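Local atomic coordinates of AvrA (Salmonella typhimurium, PDB entry 6BE0), a protein that probably transfers acetyl groups from acetyl-CoA to serine and threonine residues of target proteins, and binds inositol hexakisphosphate and coenzyme A. Residues Glu85-Leu97 / Gly108-Ser120. Residues are numbered along the deposited sequence; the frame is centred on the assembly and turned at random.
Sequences ELNLKFVMSVHEL and GVESARFLVNMGS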
ATOM      1  N   GLU A  85      13.141  -2.621  11.459  1.00 43.13           N
ATOM      2  CA  GLU A  85      13.787  -1.820  10.419  1.00 43.37           C
ATOM      3  C   GLU A  85      12.770  -1.149   9.495  1.00 42.63           C
ATOM      4  O   GLU A  85      13.139  -0.380   8.606  1.00 43.24           O
ATOM      5  CB  GLU A  85      14.742  -2.688   9.595  1.00 48.66           C
ATOM      6  CG  GLU A  85      15.939  -3.207  10.384  1.00 47.51           C
ATOM      7  CD  GLU A  85      16.906  -4.008   9.528  1.00 56.55           C
ATOM      8  OE1 GLU A  85      16.633  -4.187   8.321  1.00 59.79           O
ATOM      9  OE2 GLU A  85      17.942  -4.458  10.065  1.00 61.29           O
ATOM     10  N   LEU A  86      11.493  -1.441   9.716  1.00 34.98           N
ATOM     11  CA  LEU A  86      10.418  -0.939   8.865  1.00 34.22           C
ATOM     12  C   LEU A  86      10.312   0.584   8.895  1.00 33.64           C
ATOM     13  O   LEU A  86      10.157   1.219   7.852  1.00 33.54           O
ATOM     14  CB  LEU A  86       9.086  -1.561   9.291  1.00 33.67           C
ATOM     15  CG  LEU A  86       7.821  -1.066   8.584  1.00 32.92           C
ATOM     16  CD1 LEU A  86       7.827  -1.457   7.117  1.00 33.33           C
ATOM     17  CD2 LEU A  86       6.582  -1.604   9.285  1.00 33.91           C
ATOM     18  N   ASN A  87      10.390   1.159  10.093  1.00 37.78           N
ATOM     19  CA  ASN A  87      10.250   2.602  10.279  1.00 33.35           C
ATOM     20  C   ASN A  87       8.967   3.141   9.655  1.00 34.28           C
ATOM     21  O   ASN A  87       9.008   3.966   8.738  1.00 32.59           O
ATOM     22  CB  ASN A  87      11.458   3.339   9.694  1.00 39.73           C
ATOM     23  CG  ASN A  87      12.725   3.108  10.492  1.00 34.91           C
ATOM     24  OD1 ASN A  87      12.678   2.709  11.656  1.00 34.90           O
ATOM     25  ND2 ASN A  87      13.869   3.371   9.871  1.00 35.79           N
ATOM     26  N   LEU A  88       7.829   2.674  10.158  1.00 31.81           N
ATOM     27  CA  LEU A  88       6.535   3.110   9.651  1.00 31.19           C
ATOM     28  C   LEU A  88       5.929   4.190  10.539  1.00 30.90           C
ATOM     29  O   LEU A  88       5.925   4.071  11.765  1.00 31.03           O
ATOM     30  CB  LEU A  88       5.574   1.925   9.540  1.00 31.03           C
ATOM     31  CG  LEU A  88       4.225   2.216   8.876  1.00 30.54           C
ATOM     32  CD1 LEU A  88       4.410   2.767   7.466  1.00 30.58           C
ATOM     33  CD2 LEU A  88       3.372   0.958   8.847  1.00 30.63           C
ATOM     34  N   LYS A  89       5.429   5.244   9.902  1.00 37.24           N
ATOM     35  CA  LYS A  89       4.741   6.328  10.593  1.00 37.14           C
ATOM     36  C   LYS A  89       3.347   6.521  10.010  1.00 39.14           C
ATOM     37  O   LYS A  89       3.161   6.455   8.796  1.00 37.02           O
ATOM     38  CB  LYS A  89       5.536   7.633  10.486  1.00 38.03           C
ATOM     39  CG  LYS A  89       6.762   7.706  11.382  1.00 43.66           C
ATOM     40  CD  LYS A  89       6.366   7.791  12.847  1.00 50.14           C
ATOM     41  CE  LYS A  89       7.551   8.133  13.732  1.00 43.30           C
ATOM     42  NZ  LYS A  89       7.167   8.125  15.170  1.00 44.95           N
ATOM     43  N   PHE A  90       2.372   6.748  10.881  1.00 32.56           N
ATOM     44  CA  PHE A  90       1.018   7.065  10.448  1.00 32.32           C
ATOM     45  C   PHE A  90       0.784   8.564  10.557  1.00 32.58           C
ATOM     46  O   PHE A  90       0.880   9.139  11.642  1.00 34.30           O
ATOM     47  CB  PHE A  90      -0.013   6.298  11.278  1.00 32.31           C
ATOM     48  CG  PHE A  90      -1.438   6.653  10.953  1.00 32.24           C
ATOM     49  CD1 PHE A  90      -1.899   6.604   9.648  1.00 37.43           C
ATOM     50  CD2 PHE A  90      -2.318   7.025  11.954  1.00 35.79           C
ATOM     51  CE1 PHE A  90      -3.210   6.928   9.348  1.00 39.99           C
ATOM     52  CE2 PHE A  90      -3.629   7.348  11.662  1.00 40.27           C
ATOM     53  CZ  PHE A  90      -4.076   7.299  10.357  1.00 38.37           C
ATOM     54  N   VAL A  91       0.494   9.189   9.422  1.00 30.00           N
ATOM     55  CA  VAL A  91       0.232  10.622   9.367  1.00 30.40           C
ATOM     56  C   VAL A  91      -1.183  10.846   8.850  1.00 30.29           C
ATOM     57  O   VAL A  91      -1.693  10.058   8.054  1.00 29.93           O
ATOM     58  CB  VAL A  91       1.256  11.357   8.478  1.00 30.72           C
ATOM     59  CG1 VAL A  91       2.644  11.268   9.095  1.00 31.04           C
ATOM     60  CG2 VAL A  91       1.258  10.788   7.066  1.00 30.45           C
ATOM     61  N   MET A  92      -1.811  11.923   9.305  1.00 41.45           N
ATOM     62  CA  MET A  92      -3.240  12.116   9.107  1.00 41.53           C
ATOM     63  C   MET A  92      -3.543  13.252   8.136  1.00 41.91           C
ATOM     64  O   MET A  92      -4.684  13.701   8.029  1.00 42.24           O
ATOM     65  CB  MET A  92      -3.903  12.372  10.458  1.00 42.05           C
ATOM     66  CG  MET A  92      -3.390  11.432  11.543  1.00 41.91           C
ATOM     67  SD  MET A  92      -4.410  11.390  13.027  1.00 63.51           S
ATOM     68  CE  MET A  92      -5.828  10.466  12.424  1.00 56.46           C
ATOM     69  N   SER A  93      -2.517  13.709   7.425  1.00 31.34           N
ATOM     70  CA  SER A  93      -2.695  14.713   6.381  1.00 31.81           C
ATOM     71  C   SER A  93      -1.443  14.821   5.520  1.00 31.93           C
ATOM     72  O   SER A  93      -0.368  14.363   5.907  1.00 31.79           O
ATOM     73  CB  SER A  93      -3.026  16.078   6.984  1.00 32.71           C
ATOM     74  OG  SER A  93      -1.906  16.630   7.652  1.00 33.21           O
ATOM     75  N   VAL A  94      -1.601  15.429   4.349  1.00 32.32           N
ATOM     76  CA  VAL A  94      -0.485  15.676   3.444  1.00 32.73           C
ATOM     77  C   VAL A  94       0.551  16.580   4.102  1.00 33.47           C
ATOM     78  O   VAL A  94       1.753  16.400   3.917  1.00 33.68           O
ATOM     79  CB  VAL A  94      -0.968  16.322   2.131  1.00 33.28           C
ATOM     80  CG1 VAL A  94       0.208  16.667   1.221  1.00 33.96           C
ATOM     81  CG2 VAL A  94      -1.929  15.395   1.421  1.00 32.71           C
ATOM     82  N   HIS A  95       0.077  17.557   4.866  1.00 41.05           N
ATOM     83  CA  HIS A  95       0.967  18.483   5.551  1.00 42.90           C
ATOM     84  C   HIS A  95       1.801  17.746   6.596  1.00 45.65           C
ATOM     85  O   HIS A  95       3.002  17.983   6.735  1.00 42.04           O
ATOM     86  CB  HIS A  95       0.175  19.610   6.213  1.00 42.58           C
ATOM     87  CG  HIS A  95       1.033  20.577   6.967  1.00 49.13           C
ATOM     88  ND1 HIS A  95       1.143  20.557   8.340  1.00 47.98           N
ATOM     89  CD2 HIS A  95       1.835  21.578   6.537  1.00 50.54           C
ATOM     90  CE1 HIS A  95       1.970  21.514   8.725  1.00 49.11           C
ATOM     91  NE2 HIS A  95       2.403  22.148   7.650  1.00 49.03           N
ATOM     92  N   GLU A  96       1.152  16.851   7.330  1.00 40.60           N
ATOM     93  CA  GLU A  96       1.828  16.074   8.356  1.00 39.85           C
ATOM     94  C   GLU A  96       2.805  15.091   7.715  1.00 39.43           C
ATOM     95  O   GLU A  96       3.808  14.719   8.322  1.00 40.88           O
ATOM     96  CB  GLU A  96       0.808  15.335   9.224  1.00 39.31           C
ATOM     97  CG  GLU A  96       1.412  14.582  10.402  1.00 43.96           C
ATOM     98  CD  GLU A  96       0.362  13.896  11.259  1.00 48.39           C
ATOM     99  OE1 GLU A  96      -0.808  14.337  11.236  1.00 51.95           O
ATOM    100  OE2 GLU A  96       0.706  12.918  11.954  1.00 50.26           O
ATOM    101  N   LEU A  97       2.509  14.675   6.486  1.00 34.46           N
ATOM    102  CA  LEU A  97       3.407  13.801   5.740  1.00 30.95           C
ATOM    103  C   LEU A  97       4.697  14.523   5.376  1.00 31.26           C
ATOM    104  O   LEU A  97       5.788  14.052   5.695  1.00 31.34           O
ATOM    105  CB  LEU A  97       2.732  13.286   4.465  1.00 30.67           C
ATOM    106  CG  LEU A  97       3.623  12.476   3.514  1.00 30.53           C
ATOM    107  CD1 LEU A  97       3.849  11.069   4.051  1.00 30.33           C
ATOM    108  CD2 LEU A  97       3.040  12.436   2.110  1.00 30.43           C
ATOM    109  N   GLY A 108      18.653  11.904   9.960  1.00 35.75           N
ATOM    110  CA  GLY A 108      19.666  11.056   9.356  1.00 36.29           C
ATOM    111  C   GLY A 108      19.142   9.694   8.945  1.00 35.77           C
ATOM    112  O   GLY A 108      19.905   8.848   8.476  1.00 36.24           O
ATOM    113  N   VAL A 109      17.842   9.476   9.126  1.00 34.90           N
ATOM    114  CA  VAL A 109      17.211   8.234   8.693  1.00 34.42           C
ATOM    115  C   VAL A 109      17.256   8.154   7.171  1.00 34.27           C
ATOM    116  O   VAL A 109      17.097   9.162   6.483  1.00 34.12           O
ATOM    117  CB  VAL A 109      15.759   8.134   9.192  1.00 33.62           C
ATOM    118  CG1 VAL A 109      15.083   6.871   8.665  1.00 33.21           C
ATOM    119  CG2 VAL A 109      15.726   8.161  10.714  1.00 33.88           C
ATOM    120  N   GLU A 110      17.471   6.947   6.658  1.00 35.80           N
ATOM    121  CA  GLU A 110      17.723   6.737   5.236  1.00 35.89           C
ATOM    122  C   GLU A 110      16.679   5.827   4.599  1.00 35.25           C
ATOM    123  O   GLU A 110      16.668   5.633   3.383  1.00 35.25           O
ATOM    124  CB  GLU A 110      19.118   6.144   5.048  1.00 36.91           C
ATOM    125  CG  GLU A 110      20.223   7.007   5.643  1.00 40.79           C
ATOM    126  CD  GLU A 110      21.610   6.484   5.331  1.00 40.22           C
ATOM    127  OE1 GLU A 110      21.718   5.444   4.646  1.00 41.57           O
ATOM    128  OE2 GLU A 110      22.594   7.114   5.774  1.00 39.65           O
ATOM    129  N   SER A 111      15.804   5.273   5.429  1.00 33.42           N
ATOM    130  CA  SER A 111      14.785   4.345   4.970  1.00 32.91           C
ATOM    131  C   SER A 111      13.574   4.404   5.893  1.00 32.32           C
ATOM    132  O   SER A 111      13.673   4.087   7.079  1.00 32.55           O
ATOM    133  CB  SER A 111      15.344   2.922   4.915  1.00 33.49           C
ATOM    134  OG  SER A 111      14.330   1.984   4.600  1.00 42.78           O
ATOM    135  N   ALA A 112      12.434   4.816   5.347  1.00 31.65           N
ATOM    136  CA  ALA A 112      11.218   4.937   6.138  1.00 31.16           C
ATOM    137  C   ALA A 112       9.974   4.854   5.261  1.00 30.58           C
ATOM    138  O   ALA A 112      10.045   5.022   4.042  1.00 30.51           O
ATOM    139  CB  ALA A 112      11.226   6.242   6.919  1.00 31.13           C
ATOM    140  N   ARG A 113       8.838   4.576   5.892  1.00 31.59           N
ATOM    141  CA  ARG A 113       7.559   4.509   5.194  1.00 31.12           C
ATOM    142  C   ARG A 113       6.501   5.303   5.940  1.00 30.84           C
ATOM    143  O   ARG A 113       6.602   5.513   7.148  1.00 31.01           O
ATOM    144  CB  ARG A 113       7.099   3.060   5.027  1.00 31.17           C
ATOM    145  CG  ARG A 113       7.932   2.261   4.047  1.00 31.49           C
ATOM    146  CD  ARG A 113       9.120   1.611   4.729  1.00 32.09           C
ATOM    147  NE  ARG A 113      10.148   1.214   3.772  1.00 33.39           N
ATOM    148  CZ  ARG A 113      11.346   0.750   4.110  1.00 33.17           C
ATOM    149  NH1 ARG A 113      11.679   0.620   5.391  1.00 33.74           N
ATOM    150  NH2 ARG A 113      12.216   0.416   3.167  1.00 33.63           N
ATOM    151  N   PHE A 114       5.485   5.741   5.206  1.00 29.34           N
ATOM    152  CA  PHE A 114       4.417   6.547   5.776  1.00 29.17           C
ATOM    153  C   PHE A 114       3.057   6.087   5.290  1.00 28.93           C
ATOM    154  O   PHE A 114       2.833   5.998   4.087  1.00 28.80           O
ATOM    155  CB  PHE A 114       4.608   8.019   5.413  1.00 29.16           C
ATOM    156  CG  PHE A 114       5.926   8.587   5.848  1.00 29.48           C
ATOM    157  CD1 PHE A 114       7.021   8.558   5.002  1.00 29.65           C
ATOM    158  CD2 PHE A 114       6.068   9.160   7.101  1.00 29.69           C
ATOM    159  CE1 PHE A 114       8.235   9.085   5.399  1.00 30.05           C
ATOM    160  CE2 PHE A 114       7.279   9.687   7.504  1.00 30.06           C
ATOM    161  CZ  PHE A 114       8.364   9.650   6.651  1.00 30.25           C
ATOM    162  N   LEU A 115       2.157   5.790   6.223  1.00 28.81           N
ATOM    163  CA  LEU A 115       0.741   5.673   5.900  1.00 28.69           C
ATOM    164  C   LEU A 115       0.118   7.046   6.065  1.00 28.69           C
ATOM    165  O   LEU A 115       0.105   7.599   7.166  1.00 28.88           O
ATOM    166  CB  LEU A 115       0.031   4.653   6.792  1.00 28.88           C
ATOM    167  CG  LEU A 115       0.453   3.188   6.677  1.00 29.02           C
ATOM    168  CD1 LEU A 115      -0.544   2.319   7.422  1.00 29.28           C
ATOM    169  CD2 LEU A 115       0.572   2.743   5.228  1.00 28.87           C
ATOM    170  N   VAL A 116      -0.391   7.595   4.967  1.00 28.57           N
ATOM    171  CA  VAL A 116      -0.921   8.952   4.963  1.00 28.68           C
ATOM    172  C   VAL A 116      -2.388   8.978   4.553  1.00 28.74           C
ATOM    173  O   VAL A 116      -2.761   8.469   3.498  1.00 28.64           O
ATOM    174  CB  VAL A 116      -0.104   9.872   4.021  1.00 28.67           C
ATOM    175  CG1 VAL A 116       0.033   9.258   2.626  1.00 28.52           C
ATOM    176  CG2 VAL A 116      -0.720  11.271   3.955  1.00 28.89           C
ATOM    177  N   ASN A 117      -3.217   9.569   5.408  1.00 29.00           N
ATOM    178  CA  ASN A 117      -4.594   9.869   5.047  1.00 29.22           C
ATOM    179  C   ASN A 117      -4.630  11.172   4.261  1.00 29.36           C
ATOM    180  O   ASN A 117      -4.472  12.253   4.827  1.00 29.61           O
ATOM    181  CB  ASN A 117      -5.485   9.970   6.284  1.00 29.59           C
ATOM    182  CG  ASN A 117      -6.948  10.167   5.930  1.00 29.94           C
ATOM    183  OD1 ASN A 117      -7.341  10.040   4.769  1.00 29.87           O
ATOM    184  ND2 ASN A 117      -7.764  10.473   6.931  1.00 30.40           N
ATOM    185  N   MET A 118      -4.833  11.061   2.953  1.00 49.61           N
ATOM    186  CA  MET A 118      -4.748  12.214   2.067  1.00 50.05           C
ATOM    187  C   MET A 118      -6.054  12.996   2.058  1.00 49.20           C
ATOM    188  O   MET A 118      -6.071  14.186   1.749  1.00 59.11           O
ATOM    189  CB  MET A 118      -4.391  11.767   0.648  1.00 48.55           C
ATOM    190  CG  MET A 118      -3.352  10.652   0.593  1.00 48.21           C
ATOM    191  SD  MET A 118      -2.146  10.869  -0.723  1.00 53.84           S
ATOM    192  CE  MET A 118      -0.934  11.862   0.125  1.00 50.11           C
ATOM    193  N   GLY A 119      -7.146  12.325   2.401  1.00 42.13           N
ATOM    194  CA  GLY A 119      -8.454  12.953   2.408  1.00 50.90           C
ATOM    195  C   GLY A 119      -8.651  13.891   3.582  1.00 47.19           C
ATOM    196  O   GLY A 119      -7.971  13.777   4.602  1.00 52.80           O
ATOM    197  N   SER A 120      -9.585  14.826   3.430  1.00 58.02           N
ATOM    198  CA  SER A 120      -9.980  15.720   4.514  1.00 55.35           C
ATOM    199  C   SER A 120     -11.312  15.268   5.107  1.00 55.14           C
ATOM    200  O   SER A 120     -11.353  14.680   6.187  1.00 60.81           O
ATOM    201  CB  SER A 120     -10.086  17.161   4.015  1.00 55.33           C
ATOM    202  OG  SER A 120     -10.789  17.966   4.945  1.00 64.21           O
TER
HETATM  203  O   HOH W   1      -6.328  14.824   6.030  1.00 33.51           O
HETATM  204  O   HOH W   2      -4.604  15.944   3.594  1.00 30.02           O
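Leu97 CD1 drops into the hollow between Phe114 CB and CG, 3.4 Å from Phe114 CB, and also nears Val116 CB (4.1 Å). The leucine comes from the helix that follows strand 88-91. Phe114 stands on the same face as Val91 and Val116, its ring bordering Lys89 CB. Beside it, Val91 CG2 nestles against Val116 CB at 3.5 Å. Val116 CG2, the methyl trans to N, turns to the helix start and meets Leu97 CB at 4.0 Å. Val94 CG2 rests on Met118 CE, 3.9 Å away.

On the other face, Leu88 CD1 fits between Arg113 CB and Leu115 CG. Phe90 crosses Leu115 at about a right angle, Phe90 CD1 lying 4.0 Å from Leu115 CB. Helix 65-82 touches both. Arg113 bends at chi2 (88°), and NH1 donates to Leu86 O at 3.0 Å. The oxygen lies in the guanidinium plane, but NH1 comes from 36° above the carbonyl plane. Asp129 salt-bridges Arg113 NE.

Where strand 111-117 begins, Asn87 ND2 donates to Ser111 O (2.9 Å, 171° at the hydrogen), in line with the carbonyl and close to the amide plane. Five backbone hydrogen bonds join the parallel strands, from Arg113 N to Asn87 O through Asn117 N to Val91 O. Ser93 is the N-cap: its OG accepts from Glu96 N. Strand 88-91, helix 94-106 and strand 111-117 make a classic beta-alpha-beta crossover at the mixed sheet's edge.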